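Local coordinates for LPG0439 HIT-related domain-containing protein (PDB 5L0L), which is of unknown function but carries a HIT-related domain, whose family relatives typically bind nucleotides and hydrolyse them or transfer nucleotidyl groups, at residues N104-F109 against E123-H128. Sequence-based numbering, arbitrary orientation.
With SO4 (sulfate ion), chain C.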
loop_
_atom_site.group_PDB
_atom_site.type_symbol
_atom_site.label_atom_id
_atom_site.label_comp_id
_atom_site.label_asym_id
_atom_site.label_seq_id
_atom_site.Cartn_x
_atom_site.Cartn_y
_atom_site.Cartn_z
ATOM N N ASN A 104 -0.396 -12.445 1.856
ATOM C CA ASN A 104 -0.141 -13.722 1.191
ATOM C C ASN A 104 0.132 -14.865 2.176
ATOM O O ASN A 104 -0.233 -16.035 1.918
ATOM C CB ASN A 104 1.047 -13.629 0.271
ATOM C CG ASN A 104 0.830 -12.642 -0.862
ATOM O OD1 ASN A 104 -0.246 -12.597 -1.485
ATOM N ND2 ASN A 104 1.829 -11.822 -1.087
ATOM N N ASN A 105 0.769 -14.522 3.294
ATOM C CA ASN A 105 1.144 -15.559 4.253
ATOM C C ASN A 105 -0.008 -16.103 5.086
ATOM O O ASN A 105 0.226 -17.005 5.880
ATOM C CB ASN A 105 2.274 -15.061 5.159
ATOM C CG ASN A 105 3.547 -14.844 4.398
ATOM O OD1 ASN A 105 3.755 -15.411 3.321
ATOM N ND2 ASN A 105 4.430 -14.038 4.958
ATOM N N SER A 106 -1.200 -15.551 4.962
ATOM C CA SER A 106 -2.413 -16.103 5.582
ATOM C C SER A 106 -3.508 -16.355 4.525
ATOM O O SER A 106 -4.702 -16.395 4.839
ATOM C CB SER A 106 -2.912 -15.157 6.680
ATOM O OG SER A 106 -3.172 -13.849 6.202
ATOM N N GLN A 107 -3.103 -16.529 3.271
ATOM C CA GLN A 107 -4.028 -16.823 2.169
ATOM C C GLN A 107 -3.549 -18.059 1.416
ATOM O O GLN A 107 -2.353 -18.249 1.229
ATOM C CB GLN A 107 -4.139 -15.631 1.220
ATOM C CG GLN A 107 -4.800 -14.403 1.846
ATOM C CD GLN A 107 -4.517 -13.103 1.138
ATOM O OE1 GLN A 107 -4.011 -13.073 0.013
ATOM N NE2 GLN A 107 -4.791 -11.999 1.823
ATOM N N SER A 108 -4.477 -18.940 1.004
ATOM C CA SER A 108 -4.088 -20.148 0.286
ATOM C C SER A 108 -5.163 -20.487 -0.775
ATOM O O SER A 108 -6.214 -19.864 -0.823
ATOM C CB SER A 108 -3.855 -21.315 1.262
ATOM O OG SER A 108 -5.067 -21.585 1.944
ATOM N N PHE A 109 -4.822 -21.404 -1.667
ATOM C CA PHE A 109 -5.658 -21.751 -2.782
ATOM C C PHE A 109 -5.675 -23.275 -2.952
ATOM O O PHE A 109 -4.641 -23.911 -2.864
ATOM C CB PHE A 109 -5.142 -21.090 -4.061
ATOM C CG PHE A 109 -6.052 -21.249 -5.227
ATOM C CD1 PHE A 109 -7.299 -20.635 -5.242
ATOM C CD2 PHE A 109 -5.670 -22.020 -6.310
ATOM C CE1 PHE A 109 -8.156 -20.790 -6.319
ATOM C CE2 PHE A 109 -6.523 -22.162 -7.406
ATOM C CZ PHE A 109 -7.774 -21.555 -7.401
ATOM N N GLU A 123 -1.243 -18.816 11.305
ATOM C CA GLU A 123 -1.308 -17.368 11.216
ATOM C C GLU A 123 -2.742 -16.903 10.889
ATOM O O GLU A 123 -3.261 -17.207 9.805
ATOM C CB GLU A 123 -0.304 -16.928 10.133
ATOM C CG GLU A 123 -0.233 -15.432 9.879
ATOM C CD GLU A 123 0.941 -15.035 8.991
ATOM O OE1 GLU A 123 1.892 -15.843 8.811
ATOM O OE2 GLU A 123 0.915 -13.907 8.470
ATOM N N PRO A 124 -3.384 -16.167 11.807
ATOM C CA PRO A 124 -4.694 -15.623 11.430
ATOM C C PRO A 124 -4.523 -14.571 10.338
ATOM O O PRO A 124 -3.447 -13.955 10.238
ATOM C CB PRO A 124 -5.200 -14.973 12.709
ATOM C CG PRO A 124 -3.978 -14.690 13.517
ATOM C CD PRO A 124 -3.000 -15.784 13.177
ATOM N N SER A 125 -5.557 -14.392 9.519
ATOM C CA SER A 125 -5.638 -13.252 8.645
ATOM C C SER A 125 -6.051 -12.043 9.492
ATOM O O SER A 125 -7.083 -12.076 10.181
ATOM C CB SER A 125 -6.619 -13.507 7.504
ATOM O OG SER A 125 -6.869 -12.330 6.752
HETATM N N MSE A 126 -5.210 -11.007 9.461
HETATM C CA MSE A 126 -5.438 -9.753 10.171
HETATM C C MSE A 126 -5.401 -8.641 9.171
HETATM O O MSE A 126 -4.705 -8.745 8.137
HETATM C CB MSE A 126 -4.308 -9.508 11.164
HETATM C CG MSE A 126 -4.195 -10.578 12.216
HETATM SE SE MSE A 126 -2.521 -10.178 13.222
HETATM C CE MSE A 126 -1.445 -11.518 12.324
ATOM N N LEU A 127 -6.124 -7.561 9.417
ATOM C CA LEU A 127 -6.018 -6.375 8.550
ATOM C C LEU A 127 -4.699 -5.671 8.906
ATOM O O LEU A 127 -4.514 -5.225 10.018
ATOM C CB LEU A 127 -7.186 -5.433 8.751
ATOM C CG LEU A 127 -7.181 -4.113 7.973
ATOM C CD1 LEU A 127 -7.212 -4.349 6.482
ATOM C CD2 LEU A 127 -8.338 -3.242 8.443
ATOM N N HIS A 128 -3.768 -5.648 7.965
ATOM C CA HIS A 128 -2.426 -5.118 8.270
ATOM C C HIS A 128 -1.700 -4.783 7.006
ATOM O O HIS A 128 -2.011 -5.333 5.949
ATOM C CB HIS A 128 -1.602 -6.103 9.135
ATOM C CG HIS A 128 -1.090 -7.305 8.396
ATOM N ND1 HIS A 128 -1.918 -8.293 7.896
ATOM C CD2 HIS A 128 0.166 -7.651 8.024
ATOM C CE1 HIS A 128 -1.189 -9.223 7.302
ATOM N NE2 HIS A 128 0.084 -8.851 7.360
HETATM S S SO4 C . 1.879 -10.808 4.715
HETATM O O1 SO4 C . 1.949 -10.693 6.201
HETATM O O2 SO4 C . 1.162 -12.065 4.534
HETATM O O3 SO4 C . 1.192 -9.564 4.392
HETATM O O4 SO4 C . 3.330 -10.888 4.492
HETATM O O HOH W 1 3.378 -13.051 7.750
HETATM O O HOH W 2 -5.041 -12.321 4.766
HETATM O O HOH W 3 -0.793 -12.553 6.614
#
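Ser106 and Ser125 mark the closest approach of two chain segments that share no direct hydrogen bond and are joined instead through water and anion. In van der Waals terms the contact is modest: Ser106 CB faces the carbonyl oxygens of Glu123 and Pro124, while its OG lies 3.5 Å from Ser125 CA. Glu123 reaches across toward Asn105: CG is anti to the backbone N (chi1 179°), and the extended chain beyond it carries OE1 and OE2 to 3.8 Å from Asn105 CB. Water does the polar joining. One molecule links Ser106 OG to Ser125 OG, at 2.8 and 2.7 Å, and also accepts from Gln107 NE2; a second accepts from Asn105 ND2 and donates to Glu123 OE2 and sulfate O1; a third bridges Ser106 OG, Glu123 OE2 and sulfate O2. The Asn105 amide is held at its other end by the backbone N of Lys161, and Glu123 OE1 makes a long, weak ion pair with Lys161 NZ. The sulfate, probably from the crystallisation liquor, forms the anionic bridge. Asn105 N donates to its O2 at 2.8 Å, and His128 NE2 to O1 at 2.9 Å with an N-H...O angle of 164°, O1 lying near the ring plane. At another edge of the ring ND1 donates in plane to Met126 O at 2.8 Å, fixing the imidazole's rotation; Gly103 N and His130 NE2 are also hydrogen-bonded to the sulfate. Backbone N-H groups and two histidines around a tetrahedral anion are consistent with a phosphate-binding pocket, as in HIT-family proteins, here bounded by the turn before strand 107-110 and the start of strand 128-134.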